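Alpha-L-rhamnosidase (Streptomyces avermitilis, PDB 3W5M) hydrolyses terminal, non-reducing alpha-L-rhamnose residues from plant rhamnosides such as citrus flavonoid glycosides and gum arabic. Local coordinates at residues L513-D518 with Y551-Q556; W158-V163 with D266-P271. All coordinates share one frame; numbering follows the deposited sequence.

In the fold
Contact 2 comes first along the chain, in the carbohydrate-binding module CBM67, and contact 1 follows more than 200 residues later, in the concanavalin-like beta domain. Their centres are about 37 Å apart and their nearest atoms about 25 Å, so they do not touch, and they lie in different sheets. In contact 2 the loop between strands 258-260 and 282-286 covers strand 156-165 of an antiparallel five-stranded sheet. Contact 1 joins residues on or near strands 510-515 and 548-552, which belong to one large mixed sheet but are not neighbours in it. Each is thus internal to its own domain of a six-domain enzyme, in which rhamnose binding by CBM67 is separate from the catalytic (alpha/alpha)6 barrel.

Contact 1. Residues L513-D518 with Y551-Q556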
loop_
_atom_site.group_PDB
_atom_site.type_symbol
_atom_site.label_atom_id
_atom_site.label_comp_id
_atom_site.label_asym_id
_atom_site.label_seq_id
_atom_site.Cartn_x
_atom_site.Cartn_y
_atom_site.Cartn_z
ATOM N N LEU A 513 16.140 10.262 -12.024
ATOM C CA LEU A 513 17.550 10.634 -12.001
ATOM C C LEU A 513 17.882 11.204 -13.369
ATOM O O LEU A 513 17.543 10.569 -14.393
ATOM C CB LEU A 513 18.387 9.392 -11.746
ATOM C CG LEU A 513 19.903 9.491 -11.831
ATOM C CD1 LEU A 513 20.471 10.395 -10.719
ATOM C CD2 LEU A 513 20.531 8.107 -11.818
ATOM N N ARG A 514 18.488 12.406 -13.388
ATOM C CA ARG A 514 19.097 12.950 -14.611
ATOM C C ARG A 514 20.607 12.949 -14.415
ATOM O O ARG A 514 21.111 13.391 -13.378
ATOM C CB ARG A 514 18.641 14.378 -14.942
ATOM C CG ARG A 514 17.145 14.645 -14.987
ATOM C CD ARG A 514 16.395 13.825 -16.036
ATOM N NE ARG A 514 16.872 14.048 -17.407
ATOM C CZ ARG A 514 16.475 15.038 -18.201
ATOM N NH1 ARG A 514 15.591 15.930 -17.771
ATOM N NH2 ARG A 514 16.974 15.132 -19.432
ATOM N N VAL A 515 21.330 12.410 -15.385
ATOM C CA VAL A 515 22.779 12.272 -15.260
ATOM C C VAL A 515 23.433 12.246 -16.646
ATOM O O VAL A 515 22.896 11.675 -17.593
ATOM C CB VAL A 515 23.162 11.017 -14.432
ATOM C CG1 VAL A 515 22.609 9.734 -15.075
ATOM C CG2 VAL A 515 24.665 10.917 -14.215
ATOM N N SER A 516 24.587 12.899 -16.762
ATOM C CA SER A 516 25.378 12.847 -17.997
ATOM C C SER A 516 26.729 12.317 -17.635
ATOM O O SER A 516 27.308 12.719 -16.626
ATOM C CB SER A 516 25.563 14.225 -18.620
ATOM O OG SER A 516 24.328 14.884 -18.789
ATOM N N GLY A 517 27.260 11.424 -18.454
ATOM C CA GLY A 517 28.554 10.837 -18.128
ATOM C C GLY A 517 28.927 9.721 -19.078
ATOM O O GLY A 517 28.181 9.399 -20.025
ATOM N N ASP A 518 30.068 9.111 -18.807
ATOM C CA ASP A 518 30.577 8.061 -19.675
ATOM C C ASP A 518 29.738 6.797 -19.598
ATOM O O ASP A 518 29.253 6.441 -18.503
ATOM C CB ASP A 518 32.035 7.784 -19.335
ATOM C CG ASP A 518 32.951 8.967 -19.714
ATOM O OD1 ASP A 518 32.499 9.827 -20.512
ATOM O OD2 ASP A 518 34.090 9.043 -19.207
ATOM N N TYR A 551 21.888 2.469 -11.530
ATOM C CA TYR A 551 21.742 2.796 -12.935
ATOM C C TYR A 551 23.112 2.882 -13.590
ATOM O O TYR A 551 23.958 3.605 -13.113
ATOM C CB TYR A 551 21.054 4.157 -13.103
ATOM C CG TYR A 551 20.917 4.622 -14.544
ATOM C CD1 TYR A 551 19.984 4.029 -15.409
ATOM C CD2 TYR A 551 21.719 5.651 -15.047
ATOM C CE1 TYR A 551 19.856 4.445 -16.726
ATOM C CE2 TYR A 551 21.589 6.089 -16.374
ATOM C CZ TYR A 551 20.656 5.489 -17.207
ATOM O OH TYR A 551 20.518 5.884 -18.520
ATOM N N THR A 552 23.301 2.153 -14.688
ATOM C CA THR A 552 24.567 2.177 -15.427
ATOM C C THR A 552 24.333 2.945 -16.723
ATOM O O THR A 552 23.426 2.639 -17.468
ATOM C CB THR A 552 25.080 0.753 -15.712
ATOM O OG1 THR A 552 25.299 0.092 -14.475
ATOM C CG2 THR A 552 26.421 0.792 -16.469
ATOM N N LEU A 553 25.158 3.955 -16.979
ATOM C CA LEU A 553 24.952 4.874 -18.103
ATOM C C LEU A 553 25.268 4.273 -19.469
ATOM O O LEU A 553 26.139 3.408 -19.575
ATOM C CB LEU A 553 25.832 6.107 -17.909
ATOM C CG LEU A 553 25.268 7.216 -17.013
ATOM C CD1 LEU A 553 25.174 6.773 -15.556
ATOM C CD2 LEU A 553 26.153 8.466 -17.118
ATOM N N LYS A 554 24.552 4.748 -20.489
ATOM C CA LYS A 554 24.861 4.393 -21.894
ATOM C C LYS A 554 25.754 5.449 -22.593
ATOM O O LYS A 554 26.147 5.259 -23.739
ATOM C CB LYS A 554 23.595 4.105 -22.704
ATOM C CG LYS A 554 22.671 5.303 -22.902
ATOM C CD LYS A 554 21.385 4.947 -23.621
ATOM C CE LYS A 554 20.340 6.013 -23.368
ATOM N NZ LYS A 554 19.127 5.739 -24.176
ATOM N N GLY A 555 26.051 6.552 -21.899
ATOM C CA GLY A 555 26.886 7.649 -22.437
ATOM C C GLY A 555 26.227 8.432 -23.534
ATOM O O GLY A 555 26.833 8.684 -24.579
ATOM N N GLN A 556 24.989 8.842 -23.307
ATOM C CA GLN A 556 24.198 9.444 -24.356
ATOM C C GLN A 556 23.474 10.684 -23.858
ATOM O O GLN A 556 22.274 10.627 -23.589
ATOM C CB GLN A 556 23.188 8.418 -24.865
ATOM C CG GLN A 556 22.759 8.597 -26.295
ATOM C CD GLN A 556 23.559 7.720 -27.227
ATOM O OE1 GLN A 556 23.295 6.523 -27.343
ATOM N NE2 GLN A 556 24.544 8.313 -27.905
#
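L513 and Y551 both hold CG anti to the backbone N (chi1 173° and 177°), while V515 sets CG1 between its N and carbonyl carbon; these torsions turn each group toward the other segment, inside the concanavalin-like beta domain, and L513 CD2 and V515 CG1 then make the contact. The two segments lie on strands 510-515 and 548-552, which are not paired, and no hydrogen bond joins them; apolar side chains fill the interval. CD2 of L513 approaches CB of Y551 at 4.2 Å, and CG1 of V515 lies 4.0 Å from CE2 of the Y551 ring. The same V515 CG1 meets L553 CD1 tip to tip at 3.9 Å, so this one methyl touches both Y551 and L553. The Y551 hydroxyl is hydrogen-bonded to E559, and its ring meets that of Y561.

Further along, the backbones close in, from 8.9 Å between the CA atoms of L513 and Y551 to 4.6 Å between those of D518 and G555. Here L553 CD2 packs on the bare backbone of G517, 3.4 Å from its N, where a CB would be tight. G555 CA points a hydrogen at G517 O in a CA-H...O contact of 3.2 Å.

Contact 2. Residues W158-V163 with D266-P271; sequences WFRRTV and DGWREP
In the CBM67 rhamnose-binding module, strand 156-165 of the antiparallel five-stranded sheet is covered by a loop whose type I beta turn runs from G267 to E270. W158 and R160, two residues apart on the strand, each meet this loop. W158 stands edge-on to W268 in a T-shaped stack: the planes are 85° apart, and W158 CD1 sits 3.4 Å from W268 CZ2, over one face of that ring and offset toward the rim. The opposite face of W268 is covered by CG of its neighbour R269, whose guanidinium is hydrogen-bonded to S185 and A183, so the indole is sandwiched. The turn itself is closed by E270 N to G267 O.

R160 does the polar work. Its chain bends at chi3 (50°), placing NE back from a fully extended course, and the guanidinium lies edge-on to a row of backbone carbonyls. R160 NH1 gives two bonds, 2.7 Å to E270 O and 2.8 Å to W268 O, both oxygens near the guanidinium plane although the donor stands above each carbonyl plane. NE turns to D275 in a salt bridge, which helps fix the rotation of the group. An alanine here would probably leave the W268 and E270 carbonyls without their shared donor and D275 without its mate. The calcium ion is about 13 Å from the side chain of F159, so the contact lies apart from the metal site. R160 NH2 reaches P271 O in a weak bond of 3.4 Å.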
loop_
_atom_site.group_PDB
_atom_site.type_symbol
_atom_site.label_atom_id
_atom_site.label_comp_id
_atom_site.label_asym_id
_atom_site.label_seq_id
_atom_site.Cartn_x
_atom_site.Cartn_y
_atom_site.Cartn_z
ATOM N N TRP A 158 40.661 -23.947 2.954
ATOM C CA TRP A 158 41.119 -23.190 1.783
ATOM C C TRP A 158 41.086 -24.101 0.557
ATOM O O TRP A 158 41.364 -25.319 0.669
ATOM C CB TRP A 158 42.539 -22.657 2.056
ATOM C CG TRP A 158 42.564 -21.640 3.176
ATOM C CD1 TRP A 158 42.463 -20.283 3.051
ATOM C CD2 TRP A 158 42.677 -21.905 4.590
ATOM N NE1 TRP A 158 42.508 -19.688 4.290
ATOM C CE2 TRP A 158 42.629 -20.659 5.250
ATOM C CE3 TRP A 158 42.809 -23.080 5.358
ATOM C CZ2 TRP A 158 42.717 -20.541 6.647
ATOM C CZ3 TRP A 158 42.879 -22.973 6.737
ATOM C CH2 TRP A 158 42.833 -21.708 7.372
ATOM N N PHE A 159 40.773 -23.522 -0.605
ATOM C CA PHE A 159 40.543 -24.277 -1.837
ATOM C C PHE A 159 41.122 -23.534 -3.020
ATOM O O PHE A 159 40.995 -22.295 -3.086
ATOM C CB PHE A 159 39.044 -24.430 -2.091
ATOM C CG PHE A 159 38.320 -25.100 -0.946
ATOM C CD1 PHE A 159 37.954 -24.343 0.160
ATOM C CD2 PHE A 159 38.079 -26.479 -0.939
ATOM C CE1 PHE A 159 37.326 -24.938 1.256
ATOM C CE2 PHE A 159 37.435 -27.070 0.153
ATOM C CZ PHE A 159 37.071 -26.307 1.234
ATOM N N ARG A 160 41.695 -24.305 -3.940
ATOM C CA ARG A 160 42.229 -23.777 -5.193
ATOM C C ARG A 160 41.859 -24.640 -6.372
ATOM O O ARG A 160 41.759 -25.874 -6.252
ATOM C CB ARG A 160 43.765 -23.720 -5.128
ATOM C CG ARG A 160 44.336 -22.580 -4.298
ATOM C CD ARG A 160 45.872 -22.626 -4.199
ATOM N NE ARG A 160 46.538 -22.770 -5.500
ATOM C CZ ARG A 160 46.931 -21.752 -6.260
ATOM N NH1 ARG A 160 46.740 -20.505 -5.864
ATOM N NH2 ARG A 160 47.547 -21.991 -7.421
ATOM N N ARG A 161 41.707 -23.994 -7.527
ATOM C CA ARG A 161 41.585 -24.713 -8.790
ATOM C C ARG A 161 42.079 -23.839 -9.922
ATOM O O ARG A 161 41.752 -22.670 -10.026
ATOM C CB ARG A 161 40.159 -25.191 -9.084
ATOM C CG ARG A 161 40.094 -26.146 -10.271
ATOM C CD ARG A 161 38.717 -26.736 -10.510
ATOM N NE ARG A 161 38.649 -27.396 -11.811
ATOM C CZ ARG A 161 37.576 -28.024 -12.270
ATOM N NH1 ARG A 161 36.474 -28.093 -11.528
ATOM N NH2 ARG A 161 37.616 -28.598 -13.466
ATOM N N THR A 162 42.920 -24.434 -10.746
ATOM C CA THR A 162 43.354 -23.769 -11.974
ATOM C C THR A 162 42.646 -24.433 -13.135
ATOM O O THR A 162 42.769 -25.646 -13.311
ATOM C CB THR A 162 44.881 -23.837 -12.153
ATOM O OG1 THR A 162 45.499 -23.148 -11.064
ATOM C CG2 THR A 162 45.290 -23.174 -13.485
ATOM N N VAL A 163 41.913 -23.627 -13.908
ATOM C CA VAL A 163 41.112 -24.103 -15.055
ATOM C C VAL A 163 41.471 -23.384 -16.348
ATOM O O VAL A 163 41.734 -22.177 -16.347
ATOM C CB VAL A 163 39.594 -23.936 -14.813
ATOM C CG1 VAL A 163 39.090 -25.045 -13.916
ATOM C CG2 VAL A 163 39.235 -22.549 -14.266
ATOM N N ASP A 266 51.141 -16.482 2.405
ATOM C CA ASP A 266 50.505 -15.560 1.489
ATOM C C ASP A 266 50.976 -15.741 0.046
ATOM O O ASP A 266 52.079 -16.241 -0.204
ATOM C CB ASP A 266 50.400 -14.112 1.960
ATOM C CG ASP A 266 49.019 -13.525 1.641
ATOM O OD1 ASP A 266 48.624 -13.511 0.441
ATOM O OD2 ASP A 266 48.305 -13.135 2.595
ATOM N N GLY A 267 50.077 -15.417 -0.880
ATOM C CA GLY A 267 50.248 -15.759 -2.278
ATOM C C GLY A 267 49.292 -16.863 -2.659
ATOM O O GLY A 267 49.126 -17.151 -3.833
ATOM N N TRP A 268 48.640 -17.470 -1.668
ATOM C CA TRP A 268 47.846 -18.694 -1.908
ATOM C C TRP A 268 46.693 -18.492 -2.864
ATOM O O TRP A 268 46.131 -19.479 -3.365
ATOM C CB TRP A 268 47.326 -19.323 -0.596
ATOM C CG TRP A 268 46.180 -18.579 0.010
ATOM C CD1 TRP A 268 46.264 -17.526 0.871
ATOM C CD2 TRP A 268 44.769 -18.837 -0.175
ATOM N NE1 TRP A 268 45.011 -17.112 1.229
ATOM C CE2 TRP A 268 44.074 -17.878 0.586
ATOM C CE3 TRP A 268 44.034 -19.759 -0.939
ATOM C CZ2 TRP A 268 42.673 -17.823 0.645
ATOM C CZ3 TRP A 268 42.612 -19.690 -0.900
ATOM C CH2 TRP A 268 41.962 -18.734 -0.105
ATOM N N ARG A 269 46.298 -17.234 -3.097
ATOM C CA ARG A 269 45.252 -16.958 -4.089
ATOM C C ARG A 269 45.833 -16.774 -5.498
ATOM O O ARG A 269 45.086 -16.712 -6.466
ATOM C CB ARG A 269 44.390 -15.763 -3.692
ATOM C CG ARG A 269 43.660 -15.924 -2.350
ATOM C CD ARG A 269 42.698 -14.780 -2.087
ATOM N NE ARG A 269 41.802 -15.049 -0.954
ATOM C CZ ARG A 269 40.560 -15.569 -1.047
ATOM N NH1 ARG A 269 40.034 -15.911 -2.213
ATOM N NH2 ARG A 269 39.835 -15.768 0.048
ATOM N N GLU A 270 47.158 -16.708 -5.608
ATOM C CA GLU A 270 47.788 -16.349 -6.904
ATOM C C GLU A 270 48.005 -17.534 -7.819
ATOM O O GLU A 270 48.154 -18.676 -7.343
ATOM C CB GLU A 270 49.147 -15.651 -6.712
ATOM C CG GLU A 270 49.170 -14.509 -5.721
ATOM C CD GLU A 270 48.441 -13.269 -6.196
ATOM O OE1 GLU A 270 48.074 -13.192 -7.384
ATOM O OE2 GLU A 270 48.227 -12.368 -5.362
ATOM N N PRO A 271 48.070 -17.276 -9.139
ATOM C CA PRO A 271 48.302 -18.361 -10.077
ATOM C C PRO A 271 49.480 -19.287 -9.760
ATOM O O PRO A 271 49.321 -20.507 -9.877
ATOM C CB PRO A 271 48.516 -17.631 -11.404
ATOM C CG PRO A 271 47.627 -16.439 -11.287
ATOM C CD PRO A 271 47.687 -16.024 -9.836
#